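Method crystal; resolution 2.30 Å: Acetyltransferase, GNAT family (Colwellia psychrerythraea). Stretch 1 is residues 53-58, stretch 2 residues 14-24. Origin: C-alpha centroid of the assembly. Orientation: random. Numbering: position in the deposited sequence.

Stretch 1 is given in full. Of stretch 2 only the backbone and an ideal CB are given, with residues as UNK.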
# COMPACT_ATOMS: atom_id res chain seq x y z
N ASN A 53 28.85 -17.54 -14.40
CA ASN A 53 28.26 -16.27 -14.85
C ASN A 53 26.73 -16.37 -15.02
O ASN A 53 26.21 -17.27 -15.69
CB ASN A 53 28.92 -15.74 -16.14
CG ASN A 53 28.43 -14.30 -16.50
OD1 ASN A 53 28.29 -13.96 -17.68
ND2 ASN A 53 28.15 -13.48 -15.46
N LEU A 54 26.03 -15.41 -14.44
CA LEU A 54 24.58 -15.32 -14.52
C LEU A 54 24.08 -14.89 -15.91
O LEU A 54 24.07 -13.71 -16.22
CB LEU A 54 24.12 -14.31 -13.48
CG LEU A 54 22.62 -14.09 -13.30
CD1 LEU A 54 21.95 -15.43 -13.01
CD2 LEU A 54 22.45 -13.05 -12.15
N VAL A 55 23.62 -15.84 -16.72
CA VAL A 55 23.24 -15.57 -18.13
C VAL A 55 21.73 -15.67 -18.45
O VAL A 55 21.30 -15.54 -19.62
CB VAL A 55 24.02 -16.49 -19.06
CG1 VAL A 55 25.52 -16.37 -18.75
CG2 VAL A 55 23.55 -17.94 -18.92
N GLY A 56 20.92 -15.93 -17.42
CA GLY A 56 19.47 -15.90 -17.53
C GLY A 56 18.75 -16.10 -16.22
O GLY A 56 19.39 -16.36 -15.20
N PHE A 57 17.42 -16.04 -16.25
CA PHE A 57 16.61 -16.22 -15.04
C PHE A 57 15.14 -16.62 -15.32
O PHE A 57 14.63 -16.49 -16.43
CB PHE A 57 16.59 -14.91 -14.22
CG PHE A 57 15.61 -13.92 -14.74
CD1 PHE A 57 15.94 -13.06 -15.76
CD2 PHE A 57 14.31 -13.91 -14.28
CE1 PHE A 57 15.00 -12.16 -16.28
CE2 PHE A 57 13.37 -13.05 -14.79
CZ PHE A 57 13.71 -12.18 -15.79
N CYS A 58 14.46 -17.05 -14.27
CA CYS A 58 13.02 -17.18 -14.34
C CYS A 58 12.42 -16.88 -12.98
O CYS A 58 13.14 -16.79 -12.00
CB CYS A 58 12.61 -18.58 -14.82
SG CYS A 58 12.81 -19.87 -13.65
N UNK A 14 18.49 -7.27 -7.32
CA UNK A 14 19.61 -6.45 -7.81
C UNK A 14 20.52 -7.21 -8.75
O UNK A 14 20.99 -6.66 -9.70
CB UNK A 14 20.43 -5.92 -6.63
N UNK A 15 20.76 -8.48 -8.47
CA UNK A 15 21.51 -9.36 -9.35
C UNK A 15 20.94 -9.51 -10.78
O UNK A 15 21.61 -9.99 -11.68
CB UNK A 15 21.59 -10.74 -8.70
N UNK A 16 19.67 -9.15 -10.97
CA UNK A 16 18.95 -9.37 -12.23
C UNK A 16 18.64 -8.09 -13.01
O UNK A 16 17.99 -8.15 -14.05
CB UNK A 16 17.64 -10.10 -11.94
N UNK A 17 19.11 -6.95 -12.51
CA UNK A 17 18.90 -5.64 -13.14
C UNK A 17 19.11 -5.58 -14.65
O UNK A 17 18.25 -5.07 -15.37
CB UNK A 17 19.84 -4.62 -12.49
N UNK A 18 20.24 -6.12 -15.10
CA UNK A 18 20.56 -6.14 -16.52
C UNK A 18 19.73 -7.18 -17.25
O UNK A 18 19.23 -6.91 -18.32
CB UNK A 18 22.05 -6.41 -16.73
N UNK A 19 19.63 -8.37 -16.70
CA UNK A 19 18.87 -9.40 -17.37
C UNK A 19 17.39 -9.00 -17.49
O UNK A 19 16.77 -9.20 -18.55
CB UNK A 19 19.01 -10.73 -16.62
N UNK A 20 16.84 -8.39 -16.43
CA UNK A 20 15.46 -7.94 -16.48
C UNK A 20 15.24 -6.85 -17.53
O UNK A 20 14.24 -6.88 -18.28
CB UNK A 20 15.03 -7.43 -15.10
N UNK A 21 16.16 -5.91 -17.60
CA UNK A 21 16.05 -4.83 -18.58
C UNK A 21 16.09 -5.38 -20.02
O UNK A 21 15.34 -4.90 -20.90
CB UNK A 21 17.17 -3.81 -18.37
N UNK A 22 16.90 -6.39 -20.26
CA UNK A 22 16.92 -6.98 -21.59
C UNK A 22 15.63 -7.74 -21.84
O UNK A 22 15.07 -7.67 -22.94
CB UNK A 22 18.13 -7.90 -21.76
N UNK A 23 15.13 -8.43 -20.81
CA UNK A 23 13.84 -9.13 -20.92
C UNK A 23 12.76 -8.18 -21.42
O UNK A 23 12.16 -8.43 -22.45
CB UNK A 23 13.43 -9.73 -19.57
N UNK A 24 12.64 -7.03 -20.77
CA UNK A 24 11.63 -6.04 -21.11
C UNK A 24 11.87 -5.36 -22.46
O UNK A 24 10.91 -5.17 -23.23
CB UNK A 24 11.57 -4.98 -20.01

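Strand 53-58 crosses helix 17-24 at 60°, with the axes 8.6 Å apart at closest approach. Leu54 and Phe57 are the two strand side chains directed toward the helix, so a position in stretch 2 can be judged by its reach to them.

Position 14 has no atom of stretch 1 within 5.5 Å of its ideal CB, so the strand sets no preference. It is Ser14, whose backbone O accepts a weak hydrogen bond from position 17.

At position 15 CA-to-CB points sideways, with the ideal CB 4.2 Å from Leu54 CD2. A short polar or a small apolar side chain would both fit. The residue is Asp15; its OD1 comes to 3.5 Å from Leu54 CD2, while its backbone O lies closer, 3.2 Å from that same CD2. Neither is a hydrogen bond, since a methyl carbon is no donor here.

Position 16 points toward the strand, its ideal CB 5.1 Å from Phe57 CD1. That gap asks for a branched or longer apolar chain; Leu, Ile or Met would serve. Leu16 (m, t) spans both strand residues: CD1 is 3.9 Å from Phe57 CG, and CD2 is 3.7 Å from Leu54 CD2.

Positions 17 and 18 are out of reach, leaving polar chains free. They are Thr17, whose OG1 makes a weak hydrogen bond to Ser14 O, and Gln18.

Position 19 lies where the backbones draw near: the CA of residue 19 is 6.5 Å from Gly56 CA, and its ideal CB is 4.0 Å from Phe57 CD1. With Leu54 also close by, a medium apolar chain is favored. Leu19 (m, t) places CD1 3.6 Å from Leu54 CG and 3.7 Å from Gly56 N, while its CD2 approaches Val55 O at 3.9 Å. A CB on Gly56 would point away from the helix, so the contact with Leu19 is made through the glycine backbone.

Position 20 points sideways, its ideal CB 4.9 Å from Phe57 CE1. A long chain could lay methylenes beside the ring, whether its end is apolar or charged. Lys20 does so, with CE 3.7 Å from Phe57 CE2; NZ is hydrogen-bonded elsewhere in the structure.

Positions 21 and 22 find nothing of the strand nearby, so many residues would suit; they are Lys21 and Ala22.

Position 23 points toward the strand, its ideal CB 4.4 Å from Phe57 CE1. Apolar or aromatic chains suit this site. Tyr23 (chi1 t) sets its CB 4.4 Å from Phe57 CE1, at the edge of the phenylalanine ring.

Position 24 is again out of reach and unconstrained by the strand; it is Phe24.

Stretch 2 (14-24) SDLTQLKKAYF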
# COMPACT_ATOMS: atom_id res chain seq x y z
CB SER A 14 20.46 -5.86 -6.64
OG SER A 14 21.58 -6.70 -6.27
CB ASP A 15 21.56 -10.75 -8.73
CG ASP A 15 22.88 -11.41 -8.92
OD1 ASP A 15 23.70 -10.86 -9.69
OD2 ASP A 15 23.11 -12.49 -8.30
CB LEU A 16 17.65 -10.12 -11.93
CG LEU A 16 17.83 -11.53 -11.40
CD1 LEU A 16 16.53 -12.23 -11.39
CD2 LEU A 16 18.84 -12.32 -12.23
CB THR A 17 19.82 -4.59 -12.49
OG1 THR A 17 19.21 -4.18 -11.27
CG2 THR A 17 20.00 -3.34 -13.39
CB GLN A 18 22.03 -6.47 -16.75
CG GLN A 18 22.98 -5.28 -17.00
CD GLN A 18 24.28 -5.75 -17.69
OE1 GLN A 18 24.60 -6.96 -17.67
NE2 GLN A 18 25.02 -4.80 -18.31
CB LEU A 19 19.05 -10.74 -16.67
CG LEU A 19 20.43 -11.40 -16.85
CD1 LEU A 19 20.58 -12.56 -15.86
CD2 LEU A 19 20.62 -11.90 -18.31
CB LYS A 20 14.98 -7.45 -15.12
CG LYS A 20 14.85 -8.55 -14.09
CD LYS A 20 13.44 -8.64 -13.55
CE LYS A 20 13.15 -9.94 -12.77
NZ LYS A 20 11.72 -9.99 -12.39
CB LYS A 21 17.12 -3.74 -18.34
CG LYS A 21 17.04 -2.55 -19.33
CD LYS A 21 18.09 -1.44 -19.04
CE LYS A 21 18.01 -0.23 -20.06
NZ LYS A 21 17.64 -0.60 -21.51
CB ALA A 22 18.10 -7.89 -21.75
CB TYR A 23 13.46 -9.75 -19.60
CG TYR A 23 12.14 -10.46 -19.60
CD1 TYR A 23 11.96 -11.63 -20.31
CD2 TYR A 23 11.08 -9.98 -18.89
CE1 TYR A 23 10.75 -12.30 -20.32
CE2 TYR A 23 9.86 -10.64 -18.86
CZ TYR A 23 9.70 -11.78 -19.61
OH TYR A 23 8.51 -12.44 -19.59
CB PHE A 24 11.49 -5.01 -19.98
CG PHE A 24 10.85 -5.61 -18.71
CD1 PHE A 24 9.56 -6.12 -18.73
CD2 PHE A 24 11.55 -5.68 -17.52
CE1 PHE A 24 8.99 -6.69 -17.58
CE2 PHE A 24 10.99 -6.25 -16.39
CZ PHE A 24 9.70 -6.76 -16.43
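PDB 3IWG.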